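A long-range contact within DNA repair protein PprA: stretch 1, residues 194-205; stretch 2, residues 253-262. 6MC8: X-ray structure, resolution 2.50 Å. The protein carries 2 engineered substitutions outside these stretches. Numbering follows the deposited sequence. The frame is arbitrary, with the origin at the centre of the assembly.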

# COMPACT_ATOMS: atom_id res chain seq x y z
N VAL A 194 -3.09 14.24 16.14
CA VAL A 194 -2.41 15.20 17.00
C VAL A 194 -2.61 14.75 18.44
O VAL A 194 -3.74 14.60 18.89
CB VAL A 194 -2.94 16.62 16.76
CG1 VAL A 194 -2.46 17.55 17.83
CG2 VAL A 194 -2.47 17.13 15.42
N HIS A 195 -1.51 14.53 19.15
CA HIS A 195 -1.52 13.86 20.44
C HIS A 195 -0.81 14.68 21.50
O HIS A 195 0.36 15.03 21.34
CB HIS A 195 -0.85 12.49 20.32
CG HIS A 195 -0.78 11.73 21.60
ND1 HIS A 195 -1.87 11.08 22.14
CD2 HIS A 195 0.25 11.51 22.45
CE1 HIS A 195 -1.51 10.49 23.27
NE2 HIS A 195 -0.23 10.74 23.48
N ARG A 196 -1.51 14.95 22.60
CA ARG A 196 -0.90 15.48 23.81
C ARG A 196 -1.23 14.50 24.93
O ARG A 196 -2.43 14.23 25.17
CB ARG A 196 -1.39 16.88 24.15
CG ARG A 196 -0.63 17.49 25.32
CD ARG A 196 -1.17 18.83 25.74
NE ARG A 196 -1.02 19.86 24.73
CZ ARG A 196 -2.03 20.42 24.09
NH1 ARG A 196 -3.27 20.05 24.37
NH2 ARG A 196 -1.81 21.35 23.18
N PRO A 197 -0.24 13.96 25.63
CA PRO A 197 -0.49 12.87 26.59
C PRO A 197 -1.30 13.31 27.80
O PRO A 197 -1.03 14.34 28.41
CB PRO A 197 0.92 12.43 26.99
CG PRO A 197 1.78 12.87 25.88
CD PRO A 197 1.20 14.15 25.40
N ALA A 198 -2.30 12.50 28.13
CA ALA A 198 -3.17 12.77 29.26
C ALA A 198 -3.69 11.46 29.82
O ALA A 198 -4.20 10.62 29.08
CB ALA A 198 -4.34 13.67 28.87
N THR A 199 -3.54 11.28 31.12
CA THR A 199 -4.15 10.20 31.87
C THR A 199 -5.36 10.77 32.61
O THR A 199 -5.50 12.00 32.71
CB THR A 199 -3.16 9.57 32.86
OG1 THR A 199 -2.76 10.52 33.85
CG2 THR A 199 -1.93 9.07 32.12
N PRO A 200 -6.28 9.92 33.09
CA PRO A 200 -7.35 10.44 33.95
C PRO A 200 -6.86 11.05 35.25
O PRO A 200 -7.50 11.97 35.77
CB PRO A 200 -8.21 9.20 34.20
CG PRO A 200 -7.98 8.38 33.04
CD PRO A 200 -6.58 8.55 32.64
N ALA A 201 -5.73 10.58 35.78
CA ALA A 201 -5.14 11.23 36.95
C ALA A 201 -4.57 12.59 36.58
O ALA A 201 -4.66 13.54 37.37
CB ALA A 201 -4.06 10.34 37.55
N THR A 202 -4.00 12.71 35.38
CA THR A 202 -3.51 14.00 34.89
C THR A 202 -4.65 14.97 34.67
O THR A 202 -4.56 16.15 35.03
CB THR A 202 -2.71 13.79 33.60
OG1 THR A 202 -1.58 12.96 33.86
CG2 THR A 202 -2.25 15.10 33.01
N ALA A 203 -5.76 14.48 34.10
CA ALA A 203 -6.89 15.34 33.78
C ALA A 203 -7.64 15.78 35.03
O ALA A 203 -8.14 16.90 35.10
CB ALA A 203 -7.82 14.63 32.81
N LEU A 204 -7.71 14.90 36.04
CA LEU A 204 -8.35 15.29 37.29
C LEU A 204 -7.46 16.22 38.11
O LEU A 204 -7.97 17.03 38.89
CB LEU A 204 -8.72 14.04 38.10
CG LEU A 204 -9.94 13.27 37.59
CD1 LEU A 204 -10.07 11.93 38.28
CD2 LEU A 204 -11.18 14.10 37.83
N ALA A 205 -6.14 16.12 37.94
CA ALA A 205 -5.23 17.00 38.67
C ALA A 205 -5.30 18.43 38.14
O ALA A 205 -5.16 19.38 38.90
CB ALA A 205 -3.80 16.47 38.59
N PRO A 253 -16.76 6.98 34.43
CA PRO A 253 -15.78 6.80 33.35
C PRO A 253 -14.79 7.93 33.24
O PRO A 253 -13.76 7.78 32.57
CB PRO A 253 -16.66 6.70 32.10
CG PRO A 253 -17.89 7.42 32.45
CD PRO A 253 -18.12 7.16 33.90
N GLU A 254 -15.08 9.06 33.88
CA GLU A 254 -14.14 10.18 33.94
C GLU A 254 -12.90 9.85 34.75
O GLU A 254 -11.86 10.50 34.58
CB GLU A 254 -14.86 11.39 34.53
CG GLU A 254 -15.86 12.06 33.59
CD GLU A 254 -17.23 11.43 33.61
OE1 GLU A 254 -17.46 10.51 34.41
OE2 GLU A 254 -18.09 11.84 32.81
N ALA A 255 -12.97 8.85 35.63
CA ALA A 255 -11.79 8.43 36.37
C ALA A 255 -10.95 7.41 35.62
O ALA A 255 -9.91 6.99 36.14
CB ALA A 255 -12.19 7.84 37.72
N HIS A 256 -11.37 6.99 34.43
CA HIS A 256 -10.71 5.89 33.73
C HIS A 256 -10.49 6.17 32.25
O HIS A 256 -9.90 5.33 31.57
CB HIS A 256 -11.53 4.61 33.91
CG HIS A 256 -11.77 4.26 35.34
ND1 HIS A 256 -10.79 3.73 36.15
CD2 HIS A 256 -12.86 4.42 36.12
CE1 HIS A 256 -11.27 3.56 37.36
NE2 HIS A 256 -12.53 3.97 37.37
N PHE A 257 -10.94 7.31 31.75
CA PHE A 257 -10.80 7.67 30.35
C PHE A 257 -10.54 9.16 30.24
O PHE A 257 -11.21 9.96 30.89
CB PHE A 257 -12.06 7.29 29.55
CG PHE A 257 -12.22 5.82 29.33
CD1 PHE A 257 -11.62 5.21 28.24
CD2 PHE A 257 -12.95 5.05 30.21
CE1 PHE A 257 -11.77 3.86 28.03
CE2 PHE A 257 -13.09 3.70 30.01
CZ PHE A 257 -12.50 3.10 28.91
N ALA A 258 -9.56 9.52 29.43
CA ALA A 258 -9.22 10.92 29.20
C ALA A 258 -8.97 11.14 27.72
O ALA A 258 -8.66 10.21 26.97
CB ALA A 258 -8.00 11.34 30.02
N VAL A 259 -9.12 12.39 27.30
CA VAL A 259 -8.83 12.80 25.92
C VAL A 259 -7.35 13.10 25.79
O VAL A 259 -6.81 13.93 26.52
CB VAL A 259 -9.67 14.01 25.51
CG1 VAL A 259 -9.21 14.56 24.18
CG2 VAL A 259 -11.11 13.63 25.42
N SER A 260 -6.69 12.42 24.86
CA SER A 260 -5.29 12.68 24.57
C SER A 260 -4.99 12.90 23.09
O SER A 260 -3.90 13.38 22.77
CB SER A 260 -4.40 11.54 25.08
OG SER A 260 -4.62 10.35 24.36
N SER A 261 -5.91 12.59 22.19
CA SER A 261 -5.65 12.75 20.77
C SER A 261 -6.85 13.37 20.07
O SER A 261 -7.90 13.59 20.67
CB SER A 261 -5.29 11.41 20.10
OG SER A 261 -4.06 10.92 20.57
N ALA A 262 -6.66 13.67 18.79
CA ALA A 262 -7.71 14.11 17.89
C ALA A 262 -7.28 13.77 16.47
O ALA A 262 -6.15 14.06 16.07
CB ALA A 262 -7.98 15.61 18.02

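Two segments of PprA, at least 50 residues apart in sequence wherever they touch, pack along their lengths and bury 549 Å² between them, counting both sides. Polar contacts dominate at one end, apolar packing at the other.

Backbone hydrogen bonds join residues 194-196 to 260-262, which run antiparallel. Val194 N donates to Ala262 O (3.1 Å, nearly straight at 165°), and Ala262 N returns a weak, bent bond to Val194 O (3.1 Å, 134°). Two residues along, Arg196 N donates to Ser260 O (2.9 Å). CA-H...O contacts fill in between: Ser261 CA lies 3.3 Å from Val194 O, and His195 CA lies 3.4 Å from Ser260 O. Ser260 O thus receives the Arg196 amide while also lying against the CA of His195. Arg196 contributes to this contact through its backbone; its side chain starts out sideways and its end leads away, where the guanidinium is hydrogen-bonded elsewhere in the structure.

The side-chain hydrogen bond across the contact is short: His195 ND1 donates to Ser261 OG (2.7 Å, 160°). His195 (chi1 t) and Ser261 (chi1 m) point to the same face of the pairing, and the hydroxyl meets the imidazole at its edge, near the ring plane, where a ring nitrogen can donate. Both residues are buried, so the bond satisfies polar atoms away from solvent. Ser260 O is also 3.1 Å from His195 ND1, but the angle is too poor for a hydrogen bond. Val194 and Ala262 point to the other face, their small apolar side chains suiting a buried site.

Apolar packing takes over beyond Arg196. Ala198 points toward stretch 2, its CB 3.4 Å from Val259 O and 4.3 Å from Ser260 CB; a methyl group fits this close approach to the backbone. Ala258 CB in turn points toward stretch 1 and lies 4.5 Å from Ala198 CB, 4.1 Å from Pro200 CD and 4.3 Å from Ala203 CB, so that one methyl touches both the loop and the first turn of the helix. Pro200 has the largest covered area of any residue here: its CB is 3.4 Å from Ala255 O and its CG 3.4 Å from Phe257 N, placing the ring against the opposing backbone. Proline suits the first turn of a helix, where its nitrogen need not donate. Leu204, one turn later, brings CD1 to 4.3 Å from Ala255 CA.

Local bonds hold the start of the helix. Thr199 occupies the N-cap position, its OG1 hydrogen-bonded to Thr202 OG1 (2.7 Å), while Ala203 N bonds to Thr199 O (2.9 Å).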